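Local coordinates for cytosine deaminase (Klebsiella pneumoniae, PDB 4R85), which catalyses the hydrolytic deamination of 5-methylcytosine to thymine as an iron-containing enzyme of the amidohydrolase family, at the interface of chains A and B. Residues are numbered along the deposited sequence; one frame, centred on the assembly and turned at random. Chains: chain A/B, Cytosine deaminase.

Contact 1: the interface of chains A and B. Residues chain A 272, 275-276, 280, 315-317; chain B 331, 334, 336, 341.
B:Leu336 pushes its side chain against A:His276, A:Pro316 and A:Leu317, in a contact between two amidohydrolase-fold subunits that probably form a dimer. Its methyl CD1 lies 3.6 Å from A:His276 ND1, while the other methyl, CD2, meets A:Leu317 CD1 at 3.7 Å. CD1 also sits over the centre of one face of the B:His331 imidazole within its own chain, so the leucine backs that ring. B:His331, near the end of helix 322-332, runs roughly perpendicular to the A:Tyr315 side chain, and its NE2 shares a short hydrogen bond with the phenol OH (2.5 Å), which lies at the imidazole edge, in plane; the proton's owner is not seen. With the tyrosine CG anti to its backbone N (chi1 -178°), the phenol reaches that edge. The carbonyl O of A:Thr272 lies at the same ring's rim, 3.5 Å from B:His331 CD2, and A:Ile275 CG2 packs on B:His331 CB. Farther along, the guanidinium of A:Arg280 stacks on the B:His334 imidazole, planes 10° apart, with NE 3.5 Å from the ring centroid in a cation-pi contact. NE also donates to A:His276 O at 2.8 Å, close to in line with the carbonyl bond, which steadies the guanidinium. B:His334 NE2 makes a weak hydrogen bond to A:Ile275 O. Water 1, at the guanidinium edge, joins A:Arg280 NH2 to the backbone N of B:Leu336.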
loop_
_atom_site.group_PDB
_atom_site.type_symbol
_atom_site.label_atom_id
_atom_site.label_comp_id
_atom_site.label_asym_id
_atom_site.label_seq_id
_atom_site.Cartn_x
_atom_site.Cartn_y
_atom_site.Cartn_z
ATOM N N THR A 272 4.231 -5.938 -3.571
ATOM C CA THR A 272 3.839 -4.868 -4.484
ATOM C C THR A 272 4.176 -5.259 -5.919
ATOM O O THR A 272 3.431 -4.955 -6.840
ATOM C CB THR A 272 4.488 -3.499 -4.155
ATOM O OG1 THR A 272 5.920 -3.608 -4.184
ATOM C CG2 THR A 272 4.035 -3.011 -2.791
ATOM N N ILE A 275 1.650 -8.294 -7.036
ATOM C CA ILE A 275 0.278 -7.876 -7.274
ATOM C C ILE A 275 0.182 -7.137 -8.626
ATOM O O ILE A 275 -0.844 -7.178 -9.301
ATOM C CB ILE A 275 -0.271 -7.010 -6.119
ATOM C CG1 ILE A 275 -1.798 -6.935 -6.185
ATOM C CG2 ILE A 275 0.370 -5.631 -6.102
ATOM C CD1 ILE A 275 -2.475 -8.231 -5.713
ATOM N N HIS A 276 1.269 -6.484 -9.016
ATOM C CA HIS A 276 1.339 -5.777 -10.298
ATOM C C HIS A 276 1.578 -6.731 -11.483
ATOM O O HIS A 276 0.884 -6.658 -12.489
ATOM C CB HIS A 276 2.440 -4.703 -10.217
ATOM C CG HIS A 276 2.825 -4.103 -11.534
ATOM N ND1 HIS A 276 1.961 -3.343 -12.297
ATOM C CD2 HIS A 276 4.005 -4.117 -12.203
ATOM C CE1 HIS A 276 2.583 -2.940 -13.392
ATOM N NE2 HIS A 276 3.825 -3.394 -13.359
ATOM N N ARG A 280 -2.142 -11.293 -14.442
ATOM C CA ARG A 280 -2.312 -10.622 -15.743
ATOM C C ARG A 280 -2.890 -11.519 -16.826
ATOM O O ARG A 280 -3.302 -11.039 -17.886
ATOM C CB ARG A 280 -0.970 -10.072 -16.238
ATOM C CG ARG A 280 -0.398 -8.936 -15.382
ATOM C CD ARG A 280 -1.040 -7.594 -15.733
ATOM N NE ARG A 280 -0.488 -6.510 -14.925
ATOM C CZ ARG A 280 -0.788 -5.229 -15.091
ATOM N NH1 ARG A 280 -1.649 -4.866 -16.037
ATOM N NH2 ARG A 280 -0.236 -4.311 -14.304
ATOM N N TYR A 315 8.326 -2.373 -13.095
ATOM C CA TYR A 315 7.541 -1.712 -12.060
ATOM C C TYR A 315 7.833 -0.212 -12.027
ATOM O O TYR A 315 8.963 0.195 -11.784
ATOM C CB TYR A 315 7.872 -2.366 -10.713
ATOM C CG TYR A 315 7.109 -1.826 -9.526
ATOM C CD1 TYR A 315 7.706 -0.932 -8.641
ATOM C CD2 TYR A 315 5.801 -2.226 -9.275
ATOM C CE1 TYR A 315 7.023 -0.452 -7.531
ATOM C CE2 TYR A 315 5.105 -1.749 -8.162
ATOM C CZ TYR A 315 5.723 -0.864 -7.298
ATOM O OH TYR A 315 5.039 -0.382 -6.197
ATOM N N PRO A 316 6.814 0.621 -12.291
ATOM C CA PRO A 316 7.101 2.047 -12.525
ATOM C C PRO A 316 7.221 2.891 -11.261
ATOM O O PRO A 316 7.623 4.055 -11.352
ATOM C CB PRO A 316 5.905 2.512 -13.376
ATOM C CG PRO A 316 4.773 1.600 -12.958
ATOM C CD PRO A 316 5.414 0.266 -12.592
ATOM N N LEU A 317 6.886 2.324 -10.108
ATOM C CA LEU A 317 6.934 3.083 -8.858
ATOM C C LEU A 317 8.144 2.698 -8.001
ATOM O O LEU A 317 9.147 2.201 -8.528
ATOM C CB LEU A 317 5.615 2.938 -8.092
ATOM C CG LEU A 317 4.407 3.546 -8.823
ATOM C CD1 LEU A 317 3.115 3.246 -8.063
ATOM C CD2 LEU A 317 4.576 5.049 -8.997
ATOM N N HIS B 331 -2.329 -0.581 -7.663
ATOM C CA HIS B 331 -1.666 -1.883 -7.726
ATOM C C HIS B 331 -2.675 -3.013 -7.940
ATOM O O HIS B 331 -2.539 -3.815 -8.866
ATOM C CB HIS B 331 -0.872 -2.169 -6.434
ATOM C CG HIS B 331 0.432 -1.443 -6.341
ATOM N ND1 HIS B 331 0.518 -0.090 -6.083
ATOM C CD2 HIS B 331 1.707 -1.886 -6.455
ATOM C CE1 HIS B 331 1.790 0.268 -6.043
ATOM N NE2 HIS B 331 2.531 -0.802 -6.268
ATOM N N HIS B 334 -4.536 -3.175 -11.318
ATOM C CA HIS B 334 -3.690 -3.175 -12.522
ATOM C C HIS B 334 -3.798 -1.871 -13.301
ATOM O O HIS B 334 -4.068 -1.871 -14.501
ATOM C CB HIS B 334 -4.023 -4.362 -13.436
ATOM C CG HIS B 334 -3.462 -5.663 -12.961
ATOM N ND1 HIS B 334 -3.941 -6.881 -13.390
ATOM C CD2 HIS B 334 -2.463 -5.938 -12.088
ATOM C CE1 HIS B 334 -3.249 -7.851 -12.819
ATOM N NE2 HIS B 334 -2.352 -7.307 -12.016
ATOM N N LEU B 336 -1.220 0.611 -13.308
ATOM C CA LEU B 336 0.098 1.232 -13.169
ATOM C C LEU B 336 0.696 1.530 -14.534
ATOM O O LEU B 336 1.912 1.680 -14.682
ATOM C CB LEU B 336 1.036 0.348 -12.340
ATOM C CG LEU B 336 0.675 0.298 -10.852
ATOM C CD1 LEU B 336 1.663 -0.567 -10.073
ATOM C CD2 LEU B 336 0.640 1.714 -10.275
ATOM N N LEU B 341 -0.900 6.601 -14.537
ATOM C CA LEU B 341 -0.149 7.298 -13.504
ATOM C C LEU B 341 -0.153 8.806 -13.708
ATOM O O LEU B 341 -0.128 9.559 -12.739
ATOM C CB LEU B 341 1.284 6.759 -13.433
ATOM C CG LEU B 341 1.378 5.423 -12.678
ATOM C CD1 LEU B 341 2.785 4.851 -12.747
ATOM C CD2 LEU B 341 0.952 5.593 -11.222
HETATM O O HOH W 1 -0.924 -1.683 -15.162
#

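Contact 2: the interface of chains A and B. Residues chain A 108, 389, 403-404; chain B 389, 406-408.
B:Glu406 OE2, a carboxylate oxygen, is approached by two arginines of chain A. A:Arg389 NH2 makes a salt bridge to it at 3.0 Å, with the carboxylate turned 66° from the guanidinium plane; the N-H points elsewhere, and the attraction is probably mainly electrostatic. A:Arg403 makes another salt bridge, its NE standing 3.4 Å from both OE1 and OE2 of B:Glu406, with the glutamate CD at its guanidinium edge. The glutamate reaches both through an extended chain, its CG anti to the backbone N (chi1 -178°). Both arginines are also held from their own chain. A:Arg403 turns NH1 and NH2 end-on to A:Asp108 O, the main-chain carbonyl closing helix 92-108: NH1 comes nearly in line with the C=O bond, whereas NH2 lies above the carbonyl plane. A:Arg389 NH1 donates to A:Glu404 O at 2.8 Å, and A:Arg403 CD covers one face of the A:Arg389 guanidinium, offset toward its rim. On the other subunit, B:Glu406 CB sits over the centre of the B:Arg389 guanidinium; A:Arg389 NH2 and B:Arg389 NH1 approach to 3.8 Å, and the nearby glutamate probably eases their repulsion. Water 2 links A:Arg389 NH2 to N of the poorly ordered B:His407. A:Arg403 and B:Ile408 form an antiparallel beta bridge, their side chains lying side by side, with the isoleucine methyl CD1 3.4 Å from A:Arg403 NH2.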
loop_
_atom_site.group_PDB
_atom_site.type_symbol
_atom_site.label_atom_id
_atom_site.label_comp_id
_atom_site.label_asym_id
_atom_site.label_seq_id
_atom_site.Cartn_x
_atom_site.Cartn_y
_atom_site.Cartn_z
ATOM N N ASP A 108 17.836 6.592 3.094
ATOM C CA ASP A 108 16.867 7.553 3.615
ATOM C C ASP A 108 15.771 6.864 4.416
ATOM O O ASP A 108 15.199 7.459 5.328
ATOM C CB ASP A 108 16.230 8.374 2.499
ATOM C CG ASP A 108 17.173 9.421 1.925
ATOM O OD1 ASP A 108 18.217 9.718 2.561
ATOM O OD2 ASP A 108 16.857 9.953 0.834
ATOM N N ARG A 389 8.237 7.368 10.345
ATOM C CA ARG A 389 9.457 7.911 9.781
ATOM C C ARG A 389 10.674 7.432 10.560
ATOM O O ARG A 389 10.611 7.231 11.775
ATOM C CB ARG A 389 9.385 9.439 9.789
ATOM C CG ARG A 389 8.254 9.983 8.928
ATOM C CD ARG A 389 7.740 11.331 9.422
ATOM N NE ARG A 389 8.353 12.464 8.729
ATOM C CZ ARG A 389 9.352 13.190 9.221
ATOM N NH1 ARG A 389 9.860 12.899 10.411
ATOM N NH2 ARG A 389 9.845 14.205 8.521
ATOM N N ARG A 403 16.530 12.918 10.916
ATOM C CA ARG A 403 15.318 13.563 10.453
ATOM C C ARG A 403 14.697 14.276 11.635
ATOM O O ARG A 403 14.763 13.790 12.764
ATOM C CB ARG A 403 14.334 12.505 9.956
ATOM C CG ARG A 403 13.743 12.756 8.592
ATOM C CD ARG A 403 12.728 11.664 8.255
ATOM N NE ARG A 403 12.799 11.237 6.860
ATOM C CZ ARG A 403 13.440 10.150 6.437
ATOM N NH1 ARG A 403 14.070 9.354 7.300
ATOM N NH2 ARG A 403 13.442 9.849 5.144
ATOM N N GLU A 404 14.093 15.431 11.391
ATOM C CA GLU A 404 13.347 16.096 12.442
ATOM C C GLU A 404 11.980 15.441 12.566
ATOM O O GLU A 404 11.441 14.924 11.586
ATOM C CB GLU A 404 13.208 17.590 12.151
ATOM C CG GLU A 404 14.416 18.414 12.566
ATOM C CD GLU A 404 14.625 18.428 14.072
ATOM O OE1 GLU A 404 13.651 18.177 14.816
ATOM O OE2 GLU A 404 15.766 18.687 14.516
ATOM N N ARG B 389 3.611 14.579 0.920
ATOM C CA ARG B 389 3.016 15.218 2.085
ATOM C C ARG B 389 2.215 16.444 1.670
ATOM O O ARG B 389 2.558 17.120 0.706
ATOM C CB ARG B 389 4.114 15.641 3.064
ATOM C CG ARG B 389 4.678 14.506 3.894
ATOM C CD ARG B 389 6.175 14.675 4.097
ATOM N NE ARG B 389 6.528 16.045 4.460
ATOM C CZ ARG B 389 6.844 16.439 5.689
ATOM N NH1 ARG B 389 6.862 15.565 6.688
ATOM N NH2 ARG B 389 7.150 17.708 5.914
ATOM N N GLU B 406 10.005 18.384 4.767
ATOM C CA GLU B 406 10.879 17.424 5.429
ATOM C C GLU B 406 12.339 17.766 5.162
ATOM O O GLU B 406 12.729 18.000 4.019
ATOM C CB GLU B 406 10.568 16.005 4.946
ATOM C CG GLU B 406 11.391 14.916 5.615
ATOM C CD GLU B 406 10.986 13.526 5.163
ATOM O OE1 GLU B 406 11.605 13.005 4.211
ATOM O OE2 GLU B 406 10.048 12.954 5.759
ATOM N N HIS B 407 13.142 17.824 6.218
ATOM C CA HIS B 407 14.566 18.097 6.049
ATOM C C HIS B 407 15.443 17.045 6.713
ATOM O O HIS B 407 15.438 16.884 7.934
ATOM C CB HIS B 407 14.926 19.511 6.509
ATOM C CG HIS B 407 14.722 20.552 5.451
ATOM N ND1 HIS B 407 15.511 20.628 4.322
ATOM C CD2 HIS B 407 13.813 21.549 5.341
ATOM C CE1 HIS B 407 15.100 21.631 3.567
ATOM N NE2 HIS B 407 14.071 22.207 4.162
ATOM N N ILE B 408 16.184 16.323 5.880
ATOM C CA ILE B 408 17.064 15.263 6.342
ATOM C C ILE B 408 18.493 15.771 6.455
ATOM O O ILE B 408 19.001 16.432 5.545
ATOM C CB ILE B 408 17.031 14.065 5.381
ATOM C CG1 ILE B 408 15.588 13.600 5.170
ATOM C CG2 ILE B 408 17.908 12.939 5.905
ATOM C CD1 ILE B 408 15.446 12.463 4.177
HETATM O O HOH W 2 11.411 16.888 8.665
#

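The C-alpha centres of contact 1 and contact 2 are about 26 Å apart, and the two share no residue. Contact 1 draws on helices 271-277, 322-332 and 338-342 with adjoining loops; contact 2 draws on helix 92-108, strands 398-403 and 408-409 and nearby loops. The first lies near the catalytic centre in sequence, since A:Glu273 and A:Trp314, which line the 5-methylcytosine pocket, belong to or adjoin its segments. The second ties the C-terminal strands of the subunits together. The two-fold symmetry repeats each contact with the chains exchanged; contact 2 and its twin meet at the axis, where A:Arg389 faces B:Arg389.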